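Fiber protein (Human adenovirus 21, PDB 3L88) forms the adenovirus fiber, whose trimeric C-terminal knob, the part seen here, attaches the virus to host cells, with CD46 as a receptor. Local coordinates at residues C[11-15]-C[93-97]; C[125-129]-C[154-158]. All blocks are in the same frame, centred on the assembly; numbering follows the deposited sequence.

Interaction 1: C[11-15]-C[93-97]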
ATOM      1  N   THR C  11     -10.702  -5.938 -15.013  1.00 16.88           N
ATOM      2  CA  THR C  11      -9.296  -5.575 -15.125  1.00 15.58           C
ATOM      3  C   THR C  11      -9.036  -4.761 -16.386  1.00 15.66           C
ATOM      4  O   THR C  11      -9.398  -5.173 -17.487  1.00 16.58           O
ATOM      5  CB  THR C  11      -8.376  -6.828 -15.102  1.00 15.51           C
ATOM      6  OG1 THR C  11      -8.630  -7.598 -13.919  1.00 16.50           O
ATOM      7  CG2 THR C  11      -6.916  -6.426 -15.115  1.00 12.88           C
ATOM      8  N   LEU C  12      -8.430  -3.592 -16.209  1.00 13.17           N
ATOM      9  CA  LEU C  12      -7.940  -2.792 -17.328  1.00 10.54           C
ATOM     10  C   LEU C  12      -6.436  -2.604 -17.170  1.00 11.83           C
ATOM     11  O   LEU C  12      -5.972  -2.134 -16.133  1.00 11.95           O
ATOM     12  CB  LEU C  12      -8.639  -1.433 -17.355  1.00 10.30           C
ATOM     13  CG  LEU C  12      -8.341  -0.527 -18.549  1.00 12.26           C
ATOM     14  CD1 LEU C  12      -8.961  -1.091 -19.822  1.00 11.62           C
ATOM     15  CD2 LEU C  12      -8.836   0.885 -18.287  1.00  9.53           C
ATOM     16  N   TRP C  13      -5.673  -3.000 -18.185  1.00 11.39           N
ATOM     17  CA  TRP C  13      -4.225  -3.076 -18.038  1.00 11.50           C
ATOM     18  C   TRP C  13      -3.435  -2.957 -19.340  1.00 12.53           C
ATOM     19  O   TRP C  13      -4.007  -2.905 -20.430  1.00 11.96           O
ATOM     20  CB  TRP C  13      -3.825  -4.346 -17.285  1.00 12.83           C
ATOM     21  CG  TRP C  13      -3.983  -5.608 -18.076  1.00 15.02           C
ATOM     22  CD1 TRP C  13      -4.520  -5.739 -19.325  1.00 15.21           C
ATOM     23  CD2 TRP C  13      -3.641  -6.933 -17.649  1.00 15.07           C
ATOM     24  NE1 TRP C  13      -4.511  -7.058 -19.709  1.00 13.94           N
ATOM     25  CE2 TRP C  13      -3.976  -7.811 -18.698  1.00 14.14           C
ATOM     26  CE3 TRP C  13      -3.078  -7.461 -16.482  1.00 13.70           C
ATOM     27  CZ2 TRP C  13      -3.757  -9.184 -18.620  1.00 13.93           C
ATOM     28  CZ3 TRP C  13      -2.868  -8.826 -16.405  1.00 13.94           C
ATOM     29  CH2 TRP C  13      -3.205  -9.673 -17.467  1.00 14.01           C
ATOM     30  N   THR C  14      -2.114  -2.909 -19.201  1.00 11.94           N
ATOM     31  CA  THR C  14      -1.208  -2.777 -20.332  1.00 10.80           C
ATOM     32  C   THR C  14      -0.880  -4.144 -20.916  1.00 12.79           C
ATOM     33  O   THR C  14      -0.154  -4.241 -21.906  1.00 12.98           O
ATOM     34  CB  THR C  14       0.113  -2.129 -19.899  1.00 10.39           C
ATOM     35  OG1 THR C  14       0.639  -2.834 -18.767  1.00 11.34           O
ATOM     36  CG2 THR C  14      -0.101  -0.676 -19.526  1.00  8.86           C
ATOM     37  N   GLY C  15      -1.395  -5.196 -20.286  1.00 12.51           N
ATOM     38  CA  GLY C  15      -0.929  -6.547 -20.555  1.00 10.73           C
ATOM     39  C   GLY C  15       0.343  -6.820 -19.783  1.00 12.82           C
ATOM     40  O   GLY C  15       0.989  -5.896 -19.297  1.00 13.23           O
ATOM     41  N   LEU C  93      -4.924   0.812 -23.376  1.00 17.51           N
ATOM     42  CA  LEU C  93      -5.183  -0.233 -22.392  1.00 15.82           C
ATOM     43  C   LEU C  93      -6.226  -1.212 -22.919  1.00 16.59           C
ATOM     44  O   LEU C  93      -6.937  -0.920 -23.880  1.00 16.36           O
ATOM     45  CB  LEU C  93      -5.659   0.380 -21.073  1.00 13.02           C
ATOM     46  CG  LEU C  93      -4.746   1.438 -20.451  1.00 11.92           C
ATOM     47  CD1 LEU C  93      -5.375   2.032 -19.204  1.00 10.11           C
ATOM     48  CD2 LEU C  93      -3.390   0.844 -20.131  1.00 11.24           C
ATOM     49  N   LYS C  94      -6.314  -2.374 -22.284  1.00 17.63           N
ATOM     50  CA  LYS C  94      -7.275  -3.392 -22.685  1.00 17.32           C
ATOM     51  C   LYS C  94      -7.717  -4.222 -21.484  1.00 17.65           C
ATOM     52  O   LYS C  94      -7.064  -4.221 -20.436  1.00 16.39           O
ATOM     53  CB  LYS C  94      -6.660  -4.296 -23.753  1.00 18.75           C
ATOM     54  CG  LYS C  94      -5.495  -5.131 -23.246  1.00 20.19           C
ATOM     55  CD  LYS C  94      -4.595  -5.586 -24.374  1.00 22.71           C
ATOM     56  CE  LYS C  94      -3.519  -6.513 -23.858  1.00 23.01           C
ATOM     57  NZ  LYS C  94      -2.439  -6.691 -24.859  1.00 25.63           N
ATOM     58  N   ASN C  95      -8.825  -4.939 -21.650  1.00 19.60           N
ATOM     59  CA  ASN C  95      -9.328  -5.842 -20.618  1.00 22.76           C
ATOM     60  C   ASN C  95      -8.551  -7.152 -20.571  1.00 24.52           C
ATOM     61  O   ASN C  95      -7.906  -7.542 -21.546  1.00 28.11           O
ATOM     62  CB  ASN C  95     -10.815  -6.125 -20.839  1.00 24.39           C
ATOM     63  CG  ASN C  95     -11.675  -4.879 -20.709  1.00 27.31           C
ATOM     64  OD1 ASN C  95     -11.518  -4.096 -19.772  1.00 29.87           O
ATOM     65  ND2 ASN C  95     -12.599  -4.700 -21.643  1.00 28.05           N
ATOM     66  N   LYS C  96      -8.612  -7.831 -19.431  1.00 26.84           N
ATOM     67  CA  LYS C  96      -7.859  -9.065 -19.245  1.00 28.18           C
ATOM     68  C   LYS C  96      -8.482 -10.208 -20.034  1.00 31.81           C
ATOM     69  O   LYS C  96      -7.778 -11.062 -20.565  1.00 34.09           O
ATOM     70  CB  LYS C  96      -7.764  -9.424 -17.758  1.00 25.14           C
ATOM     71  CG  LYS C  96      -6.945 -10.671 -17.466  1.00 21.79           C
ATOM     72  CD  LYS C  96      -6.758 -10.864 -15.972  1.00 23.77           C
ATOM     73  CE  LYS C  96      -6.566 -12.329 -15.614  1.00 24.21           C
ATOM     74  NZ  LYS C  96      -5.293 -12.883 -16.152  1.00 25.29           N
ATOM     75  N   SER C  97      -9.805 -10.201 -20.142  1.00 31.84           N
ATOM     76  CA  SER C  97     -10.523 -11.320 -20.747  1.00 37.98           C
ATOM     77  C   SER C  97     -10.574 -11.226 -22.271  1.00 39.22           C
ATOM     78  O   SER C  97     -11.338 -10.439 -22.832  1.00 33.49           O
ATOM     79  CB  SER C  97     -11.936 -11.420 -20.174  1.00 37.44           C
ATOM     80  OG  SER C  97     -12.560 -10.148 -20.148  1.00 37.80           O
TER

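Interaction 2: C[125-129]-C[154-158]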
ATOM      1  N   ARG C 125      -4.905  24.947  -6.014  1.00 68.75           N
ATOM      2  CA  ARG C 125      -5.129  24.487  -4.646  1.00 64.62           C
ATOM      3  C   ARG C 125      -5.667  23.057  -4.654  1.00 60.73           C
ATOM      4  O   ARG C 125      -6.722  22.775  -4.079  1.00 59.87           O
ATOM      5  CB  ARG C 125      -6.111  25.414  -3.929  1.00 66.72           C
ATOM      6  CG  ARG C 125      -5.734  26.887  -3.986  1.00 66.67           C
ATOM      7  CD  ARG C 125      -6.963  27.775  -3.876  1.00 68.36           C
ATOM      8  NE  ARG C 125      -7.850  27.349  -2.796  1.00 69.52           N
ATOM      9  CZ  ARG C 125      -8.898  28.045  -2.368  1.00 68.76           C
ATOM     10  NH1 ARG C 125      -9.195  29.213  -2.922  1.00 68.67           N
ATOM     11  NH2 ARG C 125      -9.647  27.575  -1.380  1.00 67.36           N
ATOM     12  N   ASP C 126      -4.923  22.159  -5.295  1.00 52.31           N
ATOM     13  CA  ASP C 126      -5.456  20.868  -5.727  1.00 40.87           C
ATOM     14  C   ASP C 126      -4.772  19.697  -5.022  1.00 33.30           C
ATOM     15  O   ASP C 126      -4.682  18.600  -5.571  1.00 27.34           O
ATOM     16  CB  ASP C 126      -5.297  20.726  -7.241  1.00 37.87           C
ATOM     17  CG  ASP C 126      -3.962  21.252  -7.733  1.00 37.59           C
ATOM     18  OD1 ASP C 126      -3.254  21.902  -6.937  1.00 34.78           O
ATOM     19  OD2 ASP C 126      -3.618  21.014  -8.907  1.00 38.50           O
ATOM     20  N   SER C 127      -4.297  19.935  -3.803  1.00 29.25           N
ATOM     21  CA  SER C 127      -3.641  18.896  -3.023  1.00 21.28           C
ATOM     22  C   SER C 127      -4.428  17.597  -3.088  1.00 19.32           C
ATOM     23  O   SER C 127      -3.848  16.521  -3.186  1.00 16.74           O
ATOM     24  CB  SER C 127      -3.481  19.333  -1.566  1.00 17.86           C
ATOM     25  OG  SER C 127      -2.616  20.451  -1.464  1.00 21.73           O
ATOM     26  N   GLU C 128      -5.753  17.711  -3.070  1.00 21.24           N
ATOM     27  CA  GLU C 128      -6.623  16.554  -2.892  1.00 21.96           C
ATOM     28  C   GLU C 128      -6.664  15.646  -4.115  1.00 20.23           C
ATOM     29  O   GLU C 128      -7.288  14.584  -4.084  1.00 20.54           O
ATOM     30  CB  GLU C 128      -8.041  16.994  -2.526  1.00 27.13           C
ATOM     31  CG  GLU C 128      -8.193  17.439  -1.090  1.00 30.20           C
ATOM     32  CD  GLU C 128      -9.349  18.398  -0.908  1.00 32.71           C
ATOM     33  OE1 GLU C 128     -10.497  18.008  -1.211  1.00 32.94           O
ATOM     34  OE2 GLU C 128      -9.104  19.541  -0.465  1.00 35.30           O
ATOM     35  N   ASN C 129      -6.004  16.065  -5.191  1.00 18.42           N
ATOM     36  CA  ASN C 129      -5.968  15.275  -6.418  1.00 16.98           C
ATOM     37  C   ASN C 129      -4.749  14.363  -6.478  1.00 15.82           C
ATOM     38  O   ASN C 129      -4.555  13.624  -7.445  1.00 16.72           O
ATOM     39  CB  ASN C 129      -5.981  16.184  -7.648  1.00 18.63           C
ATOM     40  CG  ASN C 129      -7.303  16.878  -7.842  1.00 20.04           C
ATOM     41  OD1 ASN C 129      -7.727  17.671  -7.003  1.00 24.37           O
ATOM     42  ND2 ASN C 129      -7.957  16.602  -8.968  1.00 18.32           N
ATOM     43  N   LEU C 154      -4.585  12.765 -10.117  1.00  8.29           N
ATOM     44  CA  LEU C 154      -5.820  12.345 -10.769  1.00  9.47           C
ATOM     45  C   LEU C 154      -6.599  13.531 -11.332  1.00  8.11           C
ATOM     46  O   LEU C 154      -6.859  14.515 -10.629  1.00  3.27           O
ATOM     47  CB  LEU C 154      -6.690  11.536  -9.805  1.00  5.64           C
ATOM     48  CG  LEU C 154      -6.066  10.249  -9.262  1.00  2.05           C
ATOM     49  CD1 LEU C 154      -6.966   9.641  -8.205  1.00  2.00           C
ATOM     50  CD2 LEU C 154      -5.789   9.256 -10.380  1.00  2.00           C
ATOM     51  N   ASN C 155      -6.953  13.431 -12.610  1.00  6.26           N
ATOM     52  CA  ASN C 155      -7.696  14.484 -13.285  1.00  5.51           C
ATOM     53  C   ASN C 155      -7.027  15.844 -13.131  1.00  9.26           C
ATOM     54  O   ASN C 155      -5.910  16.053 -13.606  1.00  9.84           O
ATOM     55  CB  ASN C 155      -9.138  14.516 -12.781  1.00  2.04           C
ATOM     56  CG  ASN C 155      -9.894  13.235 -13.107  1.00  7.42           C
ATOM     57  OD1 ASN C 155      -9.627  12.580 -14.118  1.00  7.56           O
ATOM     58  ND2 ASN C 155     -10.832  12.864 -12.244  1.00  7.08           N
ATOM     59  N   SER C 156      -7.714  16.772 -12.476  1.00 10.77           N
ATOM     60  CA  SER C 156      -7.143  18.082 -12.171  1.00 19.06           C
ATOM     61  C   SER C 156      -6.860  18.951 -13.402  1.00 22.45           C
ATOM     62  O   SER C 156      -7.175  20.138 -13.411  1.00 24.95           O
ATOM     63  CB  SER C 156      -5.874  17.940 -11.332  1.00 18.28           C
ATOM     64  OG  SER C 156      -5.228  19.195 -11.197  1.00 23.33           O
ATOM     65  N   ARG C 157      -6.256  18.362 -14.428  1.00 22.86           N
ATOM     66  CA  ARG C 157      -5.792  19.121 -15.583  1.00 25.84           C
ATOM     67  C   ARG C 157      -6.399  18.586 -16.875  1.00 28.40           C
ATOM     68  O   ARG C 157      -6.476  17.376 -17.076  1.00 28.63           O
ATOM     69  CB  ARG C 157      -4.265  19.048 -15.671  1.00 30.23           C
ATOM     70  CG  ARG C 157      -3.637  20.047 -16.627  1.00 32.16           C
ATOM     71  CD  ARG C 157      -3.643  21.449 -16.034  1.00 36.95           C
ATOM     72  NE  ARG C 157      -2.995  21.502 -14.724  1.00 35.73           N
ATOM     73  CZ  ARG C 157      -3.642  21.630 -13.570  1.00 34.75           C
ATOM     74  NH1 ARG C 157      -4.965  21.714 -13.551  1.00 31.45           N
ATOM     75  NH2 ARG C 157      -2.966  21.669 -12.429  1.00 38.76           N
ATOM     76  N   THR C 158      -6.820  19.488 -17.755  1.00 30.38           N
ATOM     77  CA  THR C 158      -7.108  19.115 -19.138  1.00 31.08           C
ATOM     78  C   THR C 158      -6.169  19.818 -20.122  1.00 32.52           C
ATOM     79  O   THR C 158      -5.509  20.801 -19.777  1.00 30.05           O
ATOM     80  CB  THR C 158      -8.568  19.406 -19.527  1.00 31.67           C
ATOM     81  OG1 THR C 158      -8.818  18.902 -20.843  1.00 32.04           O
ATOM     82  CG2 THR C 158      -8.845  20.903 -19.508  1.00 33.33           C
TER

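Interaction 1: C[11-15]-C[93-97]
Trp13 carries the largest share of this contact, 96 Å² of its surface being covered by 93-97. Its chi1 of 72° (p) swings the indole along the neighbouring strand: CZ2 of Trp13 comes 3.7 Å from CG of Lys96, and CB of Lys96 lies over one ring face. The aliphatic part of Lys94 flanks the pyrrole end, with Trp13 CD1 4.1 Å from Lys94 CG, and its extended t chi2 to chi4 carry CE to 4.2 Å from Gly15 CA. Leu12, with chi1 t, projects from the other face of the sheet and meets Leu93 at 3.8 Å between CD2 of Leu12 and CD1 of Leu93; Thr14 CG2 closes on Leu93 CD2 at 3.7 Å. The p rotamer of Thr14 sets OG1 to donate to Gly15 O at 3.1 Å and to meet Leu37 N of strand 33-42. Thr11 packs on Gly43, and Lys96 on Gly44, of the second subunit. Lys96 N to Thr11 O (3.4 Å, 134°) is a weak bond. Trp13 N to Lys94 O (2.9 Å, 162°) and Lys94 N to Trp13 O (3.0 Å, 161°) make Trp13 and Lys94 an antiparallel hydrogen-bonded pair, joining strand 11-13 to short strand 94-95, outermost within this chain in the knob's five-stranded antiparallel sheet.

Interaction 2: C[125-129]-C[154-158]
This is a polar loop-to-loop contact at one end of the four-stranded antiparallel sheet, where the loop leading into strand 130-138 meets the end of strand 145-154 and the turn that follows it. Only 207 Å² is buried between the segments, yet five of the six touching residues are buried in the assembly. Asn129 makes the two best bonds, one through its backbone and one through its side chain: Leu154 N donates to Asn129 O at 2.8 Å and 174°, and Asn129 ND2 donates to Leu154 O at 2.9 Å and 171°. Both polar backbone atoms of Leu154 are thus paired with a single residue. The m rotamer of Asn129 directs the amide across the gap, where ND2 also lies 3.4 Å from Ser156 CB and gives a further hydrogen bond to the carbonyl of Pro119. Asp126 makes a looser second link. Its OD2 accepts a weak hydrogen bond from Ser156 OG at 3.3 Å and forms a long salt bridge with Arg157 NH2 at 3.6 Å, whereas OD1 pairs with Arg143 of the third subunit. The 125-129 loop is itself folded by a bond from Asn129 N to Asp126 O (2.9 Å) into a short 3-10 turn. Across the gap, positive phi values at Asn155 (53°) and Ser156 (66°) mark the sharp change of direction after the strand. The pairing of strands 130-138 and 145-154 thus runs on to Asn129 and Leu154, with the Asn129 amide standing in for a backbone NH that the 3-10 turn has used: a side-chain-capped end of a strand pair.

Interactions 1 and 2 follow one another along the chain, the first closing before the second opens. Their centres are 25 Å apart and their nearest atoms about 11 Å apart, so they do not touch. Each centre lies 15 Å from the centre of the chain. Interaction 1 belongs to the five-stranded sheet and interaction 2 to the end of the four-stranded sheet, so together they sample both sheets of the knob. They also face different copies in the trimer: 11-15 and 93-97 approach the second subunit, while 125-129 reaches the third. A glycerol, probably from the crystallisation liquor, lies about 4 Å from the Leu12 side chain at interaction 1.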